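Local coordinates for protein phosphoribosylaminoimidazole carboxylase (Treponema denticola, PDB 5C5D) that catalyses the reversible carboxylation of 5-aminoimidazole ribonucleotide (AIR) with carbon dioxide to give CAIR, a step of de novo purine biosynthesis, at residues E52-D57 against G78-A83; M15-K20 against I63-R68. The protein carries 1 engineered substitution. One frame throughout, in Å; residues are numbered along the deposited sequence. Where two conformers were deposited one is given.

Both contacts belong to one alpha/beta sandwich, a parallel sheet of strand order 2-1-3-4-5 with helices on its two sides, and strand 60-65 ties them together. Along the chain their segments alternate: 15-20, 52-57, 63-68, 78-83. Contact 1 joins the last turn of helix 43-54 to the residues that follow helix 72-79, the helices just before and just after strand 60-65. Contact 2 packs helix 15-27 on the C-terminal end of that strand, next to Asp14, and its second segment carries Gly67; both bind substrate. The centres lie 20 Å apart and the nearest atoms about 7 Å, without touching; one strand thus links the substrate-binding end of the sheet to the peripheral contact 1.

Contact 1: residues E52-D57 against G78-A83; sequences EYEALD and GFVKGA
Glu54 OE1 takes two hydrogen bonds from Lys81, one from its backbone and one from its side chain. Lys81 N reaches Glu54 OE1 at 2.9 Å, with an N-H...O angle of 161°. The ammonium arrives from the other face of the carboxylate: Lys81 NZ forms a salt bridge with Glu54 OE1 at 3.1 Å, standing 65° out of the carboxylate plane. Bends at chi3 and chi4, both near -60°, curl the lysine back so that NZ also makes a weak bond to the backbone O of Glu54, 3.3 Å away. The second carboxylate oxygen is held too. Glu54 OE2 accepts a 2.8 Å bond from a water that in turn accepts from Gly82 N, and it is hydrogen-bonded to the hydroxyl of Tyr62 on strand 60-65.

Packing is slight and centres on Val80, whose side chain crosses that of Glu54 at about a right angle. Val80 CB lies 3.5 Å from Glu54 CD, while Val80 CG1 approaches Glu54 CG at 4.0 Å. The loop after helix 72-79 is thereby tied to the end of helix 43-54, and the carbonyl O of Lys81 is hydrogen-bonded to Arg126 NE of a neighbouring subunit. With one backbone amide, an ammonium, a phenol and a water gathered on one carboxylate, Glu54 is probably kept as the anion, its two oxygens bridging helix end, strand and loop.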
ATOM      1  N   GLU D  52      -1.071  17.871 -37.036  1.00 25.84           N
ATOM      2  CA  GLU D  52      -2.239  17.974 -37.904  1.00 26.85           C
ATOM      3  C   GLU D  52      -3.470  18.478 -37.126  1.00 23.88           C
ATOM      4  O   GLU D  52      -4.153  19.400 -37.588  1.00 26.95           O
ATOM      5  CB  GLU D  52      -2.549  16.626 -38.557  1.00 28.17           C
ATOM      6  CG  GLU D  52      -1.531  16.228 -39.622  1.00 34.85           C
ATOM      7  CD  GLU D  52      -1.592  14.757 -39.993  1.00 45.80           C
ATOM      8  OE1 GLU D  52      -2.429  14.021 -39.433  1.00 49.25           O
ATOM      9  OE2 GLU D  52      -0.791  14.338 -40.851  1.00 49.29           O
ATOM     10  N   TYR D  53      -3.743  17.905 -35.953  1.00 23.53           N
ATOM     11  CA  TYR D  53      -4.911  18.321 -35.156  1.00 22.43           C
ATOM     12  C   TYR D  53      -4.722  19.739 -34.605  1.00 24.23           C
ATOM     13  O   TYR D  53      -5.668  20.533 -34.569  1.00 22.73           O
ATOM     14  CB  TYR D  53      -5.196  17.348 -33.995  1.00 22.99           C
ATOM     15  CG  TYR D  53      -5.757  16.031 -34.501  1.00 22.59           C
ATOM     16  CD1 TYR D  53      -7.001  15.981 -35.118  1.00 25.75           C
ATOM     17  CD2 TYR D  53      -5.045  14.863 -34.357  1.00 21.15           C
ATOM     18  CE1 TYR D  53      -7.524  14.782 -35.583  1.00 28.84           C
ATOM     19  CE2 TYR D  53      -5.564  13.641 -34.800  1.00 21.14           C
ATOM     20  CZ  TYR D  53      -6.792  13.619 -35.421  1.00 25.98           C
ATOM     21  OH  TYR D  53      -7.296  12.431 -35.880  1.00 26.39           O
ATOM     22  N   GLU D  54      -3.498  20.072 -34.229  1.00 21.37           N
ATOM     23  CA  GLU D  54      -3.216  21.385 -33.625  1.00 19.93           C
ATOM     24  C   GLU D  54      -3.435  22.551 -34.587  1.00 23.78           C
ATOM     25  O   GLU D  54      -3.739  23.680 -34.158  1.00 23.73           O
ATOM     26  CB  GLU D  54      -1.788  21.411 -33.082  1.00 20.71           C
ATOM     27  CG  GLU D  54      -1.640  20.729 -31.730  1.00 20.84           C
ATOM     28  CD  GLU D  54      -2.349  21.471 -30.634  1.00 22.22           C
ATOM     29  OE1 GLU D  54      -1.786  22.478 -30.139  1.00 22.24           O
ATOM     30  OE2 GLU D  54      -3.479  21.058 -30.277  1.00 21.44           O
ATOM     31  N   ALA D  55      -3.274  22.280 -35.877  1.00 23.13           N
ATOM     32  CA  ALA D  55      -3.447  23.260 -36.936  1.00 25.88           C
ATOM     33  C   ALA D  55      -4.930  23.569 -37.225  1.00 25.89           C
ATOM     34  O   ALA D  55      -5.254  24.524 -37.939  1.00 29.96           O
ATOM     35  CB  ALA D  55      -2.750  22.760 -38.185  1.00 27.38           C
ATOM     36  N   LEU D  56      -5.843  22.787 -36.657  1.00 22.95           N
ATOM     37  CA  LEU D  56      -7.267  23.040 -36.894  1.00 25.93           C
ATOM     38  C   LEU D  56      -7.789  24.215 -36.046  1.00 24.00           C
ATOM     39  O   LEU D  56      -7.617  24.245 -34.834  1.00 25.30           O
ATOM     40  CB  LEU D  56      -8.089  21.784 -36.594  1.00 24.16           C
ATOM     41  CG  LEU D  56      -7.657  20.496 -37.315  1.00 22.71           C
ATOM     42  CD1 LEU D  56      -8.487  19.337 -36.815  1.00 25.80           C
ATOM     43  CD2 LEU D  56      -7.765  20.584 -38.817  1.00 29.04           C
ATOM     44  N   ASP D  57      -8.438  25.171 -36.698  1.00 23.35           N
ATOM     45  CA  ASP D  57      -9.032  26.278 -35.965  1.00 24.72           C
ATOM     46  C   ASP D  57     -10.411  25.895 -35.446  1.00 25.79           C
ATOM     47  O   ASP D  57     -11.437  26.284 -36.011  1.00 29.01           O
ATOM     48  CB  ASP D  57      -9.116  27.515 -36.859  1.00 28.07           C
ATOM     49  CG  ASP D  57      -9.760  28.726 -36.153  1.00 29.40           C
ATOM     50  OD1 ASP D  57      -9.690  28.840 -34.901  1.00 34.59           O
ATOM     51  OD2 ASP D  57     -10.339  29.565 -36.875  1.00 34.65           O
ATOM     52  N   GLY D  78       2.563  18.095 -23.028  1.00 19.51           N
ATOM     53  CA  GLY D  78       3.689  18.986 -23.234  1.00 17.62           C
ATOM     54  C   GLY D  78       3.796  19.555 -24.638  1.00 20.29           C
ATOM     55  O   GLY D  78       4.473  20.553 -24.855  1.00 22.58           O
ATOM     56  N   PHE D  79       3.130  18.913 -25.584  1.00 20.94           N
ATOM     57  CA  PHE D  79       3.197  19.316 -26.985  1.00 19.19           C
ATOM     58  C   PHE D  79       2.077  20.287 -27.388  1.00 22.16           C
ATOM     59  O   PHE D  79       2.333  21.302 -28.060  1.00 23.48           O
ATOM     60  CB  PHE D  79       3.144  18.077 -27.880  1.00 22.35           C
ATOM     61  CG  PHE D  79       3.416  18.396 -29.325  1.00 26.58           C
ATOM     62  CD1 PHE D  79       4.713  18.383 -29.809  1.00 29.95           C
ATOM     63  CD2 PHE D  79       2.391  18.780 -30.166  1.00 25.67           C
ATOM     64  CE1 PHE D  79       4.978  18.728 -31.119  1.00 30.68           C
ATOM     65  CE2 PHE D  79       2.650  19.126 -31.485  1.00 27.27           C
ATOM     66  CZ  PHE D  79       3.949  19.095 -31.951  1.00 29.09           C
ATOM     67  N   VAL D  80       0.835  19.981 -27.013  1.00 19.00           N
ATOM     68  CA  VAL D  80      -0.307  20.739 -27.534  1.00 19.00           C
ATOM     69  C   VAL D  80      -0.534  22.004 -26.720  1.00 19.24           C
ATOM     70  O   VAL D  80      -0.057  22.125 -25.587  1.00 22.14           O
ATOM     71  CB  VAL D  80      -1.604  19.893 -27.552  1.00 17.54           C
ATOM     72  CG1 VAL D  80      -1.424  18.613 -28.344  1.00 19.70           C
ATOM     73  CG2 VAL D  80      -2.047  19.498 -26.137  1.00 19.47           C
ATOM     74  N   LYS D  81      -1.249  22.948 -27.326  1.00 18.67           N
ATOM     75  CA  LYS D  81      -1.486  24.260 -26.727  1.00 20.59           C
ATOM     76  C   LYS D  81      -2.495  24.191 -25.589  1.00 21.05           C
ATOM     77  O   LYS D  81      -2.263  24.724 -24.493  1.00 21.72           O
ATOM     78  CB  LYS D  81      -1.987  25.247 -27.786  1.00 23.15           C
ATOM     79  CG  LYS D  81      -1.000  25.522 -28.907  1.00 29.66           C
ATOM     80  CD  LYS D  81      -1.490  26.644 -29.844  1.00 33.90           C
ATOM     81  CE  LYS D  81      -2.859  26.363 -30.465  1.00 35.18           C
ATOM     82  NZ  LYS D  81      -2.897  25.094 -31.256  1.00 35.95           N
ATOM     83  N   GLY D  82      -3.636  23.579 -25.881  1.00 18.67           N
ATOM     84  CA  GLY D  82      -4.782  23.586 -24.990  1.00 19.73           C
ATOM     85  C   GLY D  82      -4.779  22.449 -23.998  1.00 19.14           C
ATOM     86  O   GLY D  82      -3.816  21.701 -23.880  1.00 17.76           O
ATOM     87  N   ALA D  83      -5.880  22.318 -23.279  1.00 17.39           N
ATOM     88  CA  ALA D  83      -5.969  21.325 -22.214  1.00 15.89           C
ATOM     89  C   ALA D  83      -6.041  19.904 -22.743  1.00 18.17           C
ATOM     90  O   ALA D  83      -6.463  19.651 -23.887  1.00 19.55           O
ATOM     91  CB  ALA D  83      -7.183  21.616 -21.371  1.00 17.44           C
TER
HETATM   92  O   HOH W   1      -4.774  22.227 -28.105  1.00 20.79           O

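Contact 2: residues M15-K20 against I63-R68; sequences MGHAEK and ITIAGR
Ile65 makes all the contacts of its segment with residues 15-20. Its CD1 methyl rests on Ala18, 3.7 Å from Ala18 CB and equally near Ala18 CA, so the helix offers backbone as well as a methyl. Ala18 CA and Ile65 CA, the nearest such pair of the two segments, are 7.4 Å apart, consistent with the small side chain at this position.

The imidazole of His17 adds a van der Waals contact. Its CB points toward the strand, and with CG anti to the backbone N (chi1 -172°) His17 CD2 touches Ile65 CG2 at 3.6 Å, obliquely to the ring. Helix 15-27 here lies against strand 60-65 of the parallel sheet, a strand flanked by 4-9 and 84-86 as in the flavodoxin-like, three-layer alpha/beta/alpha fold. Ile21, one turn further along the same helix, and Ile7 of strand 4-9 extend the hydrophobic layer around Ile65. Ile65 also packs on Asp14; it ends the strand, and Gly67 follows in the loop, both Asp14 and Gly67 being substrate-binding residues.

The polar interaction leads outside the two segments: His17 NE2 is hydrogen-bonded to the carbonyl of Cys87, a bond that probably limits rotation of the ring beside Ile65.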
ATOM      1  N   MET D  15      -8.775  -0.260 -27.175  1.00 20.31           N
ATOM      2  CA  MET D  15      -9.840   0.266 -28.024  1.00 22.49           C
ATOM      3  C   MET D  15     -11.194   0.248 -27.299  1.00 24.74           C
ATOM      4  O   MET D  15     -11.978   1.188 -27.420  1.00 24.61           O
ATOM      5  CB  MET D  15      -9.899  -0.522 -29.334  1.00 26.36           C
ATOM      6  CG  MET D  15     -10.967  -0.089 -30.319  1.00 26.52           C
ATOM      7  SD  MET D  15     -10.796   1.638 -30.871  1.00 37.04           S
ATOM      8  CE  MET D  15      -9.242   1.565 -31.742  1.00 34.20           C
ATOM      9  N   GLY D  16     -11.444  -0.788 -26.509  1.00 23.71           N
ATOM     10  CA  GLY D  16     -12.712  -0.877 -25.793  1.00 23.76           C
ATOM     11  C   GLY D  16     -12.940   0.287 -24.845  1.00 24.58           C
ATOM     12  O   GLY D  16     -14.043   0.815 -24.733  1.00 26.05           O
ATOM     13  N   HIS D  17     -11.878   0.687 -24.158  1.00 21.18           N
ATOM     14  CA  HIS D  17     -11.887   1.824 -23.250  1.00 18.41           C
ATOM     15  C   HIS D  17     -12.137   3.118 -24.009  1.00 19.51           C
ATOM     16  O   HIS D  17     -12.991   3.921 -23.650  1.00 19.95           O
ATOM     17  CB  HIS D  17     -10.547   1.845 -22.506  1.00 19.11           C
ATOM     18  CG  HIS D  17     -10.462   2.842 -21.406  1.00 18.80           C
ATOM     19  ND1 HIS D  17     -11.046   2.634 -20.176  1.00 20.05           N
ATOM     20  CD2 HIS D  17      -9.814   4.028 -21.321  1.00 22.72           C
ATOM     21  CE1 HIS D  17     -10.775   3.661 -19.387  1.00 22.19           C
ATOM     22  NE2 HIS D  17     -10.017   4.518 -20.057  1.00 23.52           N
ATOM     23  N   ALA D  18     -11.432   3.275 -25.114  1.00 20.18           N
ATOM     24  CA  ALA D  18     -11.643   4.442 -25.970  1.00 19.77           C
ATOM     25  C   ALA D  18     -13.087   4.503 -26.477  1.00 22.35           C
ATOM     26  O   ALA D  18     -13.672   5.583 -26.573  1.00 23.08           O
ATOM     27  CB  ALA D  18     -10.679   4.416 -27.134  1.00 23.29           C
ATOM     28  N   GLU D  19     -13.667   3.356 -26.831  1.00 22.23           N
ATOM     29  CA  GLU D  19     -15.024   3.330 -27.354  0.55 24.59           C
ATOM     30  C   GLU D  19     -16.037   3.778 -26.312  1.00 22.49           C
ATOM     31  O   GLU D  19     -17.054   4.403 -26.649  1.00 25.88           O
ATOM     32  CB  GLU D  19     -15.376   1.922 -27.860  0.55 25.88           C
ATOM     33  CG  GLU D  19     -14.675   1.572 -29.165  0.55 29.47           C
ATOM     34  CD  GLU D  19     -14.867   0.118 -29.592  0.55 30.14           C
ATOM     35  OE1 GLU D  19     -15.013  -0.774 -28.723  0.55 29.50           O
ATOM     36  OE2 GLU D  19     -14.869  -0.123 -30.811  0.55 33.34           O
ATOM     37  N   LYS D  20     -15.781   3.464 -25.047  1.00 20.75           N
ATOM     38  CA  LYS D  20     -16.673   3.913 -23.986  1.00 19.98           C
ATOM     39  C   LYS D  20     -16.690   5.407 -23.911  1.00 22.35           C
ATOM     40  O   LYS D  20     -17.739   6.014 -23.682  1.00 22.86           O
ATOM     41  CB  LYS D  20     -16.274   3.350 -22.633  1.00 21.78           C
ATOM     42  CG  LYS D  20     -16.661   1.896 -22.481  1.00 31.51           C
ATOM     43  CD  LYS D  20     -16.239   1.370 -21.150  1.00 37.93           C
ATOM     44  CE  LYS D  20     -16.823   0.019 -20.918  1.00 50.49           C
ATOM     45  NZ  LYS D  20     -16.886  -0.200 -19.471  1.00 59.78           N
ATOM     46  N   ILE D  63      -7.941  13.442 -25.211  1.00 15.37           N
ATOM     47  CA  ILE D  63      -8.095  12.486 -24.108  1.00 16.99           C
ATOM     48  C   ILE D  63      -7.099  11.372 -24.392  1.00 18.79           C
ATOM     49  O   ILE D  63      -7.191  10.697 -25.424  1.00 18.95           O
ATOM     50  CB  ILE D  63      -9.524  11.956 -23.979  1.00 17.07           C
ATOM     51  CG1 ILE D  63     -10.498  13.096 -23.701  1.00 18.92           C
ATOM     52  CG2 ILE D  63      -9.608  10.901 -22.874  1.00 17.57           C
ATOM     53  CD1 ILE D  63     -11.982  12.631 -23.666  1.00 18.01           C
ATOM     54  N   THR D  64      -6.154  11.174 -23.477  1.00 15.46           N
ATOM     55  CA  THR D  64      -5.042  10.264 -23.689  1.00 15.89           C
ATOM     56  C   THR D  64      -5.140   9.029 -22.812  1.00 16.09           C
ATOM     57  O   THR D  64      -5.359   9.104 -21.615  1.00 18.10           O
ATOM     58  CB  THR D  64      -3.726  10.991 -23.443  1.00 20.37           C
ATOM     59  OG1 THR D  64      -3.826  11.678 -22.176  1.00 19.40           O
ATOM     60  CG2 THR D  64      -3.465  11.971 -24.593  1.00 22.00           C
ATOM     61  N   ILE D  65      -5.040   7.891 -23.477  1.00 16.49           N
ATOM     62  CA  ILE D  65      -5.233   6.575 -22.860  1.00 15.82           C
ATOM     63  C   ILE D  65      -3.995   5.707 -22.967  1.00 19.09           C
ATOM     64  O   ILE D  65      -3.635   5.314 -24.050  1.00 21.21           O
ATOM     65  CB  ILE D  65      -6.361   5.820 -23.554  1.00 17.88           C
ATOM     66  CG1 ILE D  65      -7.662   6.631 -23.488  1.00 18.86           C
ATOM     67  CG2 ILE D  65      -6.607   4.469 -22.912  1.00 18.43           C
ATOM     68  CD1 ILE D  65      -8.695   6.106 -24.497  1.00 19.63           C
ATOM     69  N   ALA D  66      -3.340   5.405 -21.853  1.00 17.42           N
ATOM     70  CA  ALA D  66      -2.181   4.539 -21.899  1.00 17.69           C
ATOM     71  C   ALA D  66      -2.120   3.718 -20.627  1.00 19.17           C
ATOM     72  O   ALA D  66      -2.254   4.268 -19.532  1.00 20.23           O
ATOM     73  CB  ALA D  66      -0.919   5.327 -22.065  1.00 21.01           C
ATOM     74  N   GLY D  67      -1.907   2.414 -20.795  1.00 19.31           N
ATOM     75  CA  GLY D  67      -1.786   1.538 -19.650  1.00 21.73           C
ATOM     76  C   GLY D  67      -0.373   1.470 -19.118  1.00 22.00           C
ATOM     77  O   GLY D  67       0.546   2.125 -19.628  1.00 21.83           O
ATOM     78  N   ARG D  68      -0.202   0.655 -18.079  1.00 19.24           N
ATOM     79  CA  ARG D  68       1.082   0.508 -17.426  1.00 19.50           C
ATOM     80  C   ARG D  68       1.583   1.866 -17.048  1.00 20.99           C
ATOM     81  O   ARG D  68       0.786   2.686 -16.600  1.00 20.30           O
ATOM     82  CB  ARG D  68       2.030  -0.272 -18.323  1.00 20.29           C
ATOM     83  CG  ARG D  68       1.458  -1.633 -18.573  1.00 27.09           C
ATOM     84  CD  ARG D  68       2.433  -2.545 -19.286  1.00 32.74           C
ATOM     85  NE  ARG D  68       1.929  -3.907 -19.238  1.00 41.09           N
ATOM     86  CZ  ARG D  68       2.615  -4.980 -19.605  1.00 50.34           C
ATOM     87  NH1 ARG D  68       3.852  -4.857 -20.065  1.00 53.00           N
ATOM     88  NH2 ARG D  68       2.053  -6.178 -19.510  1.00 53.68           N
TER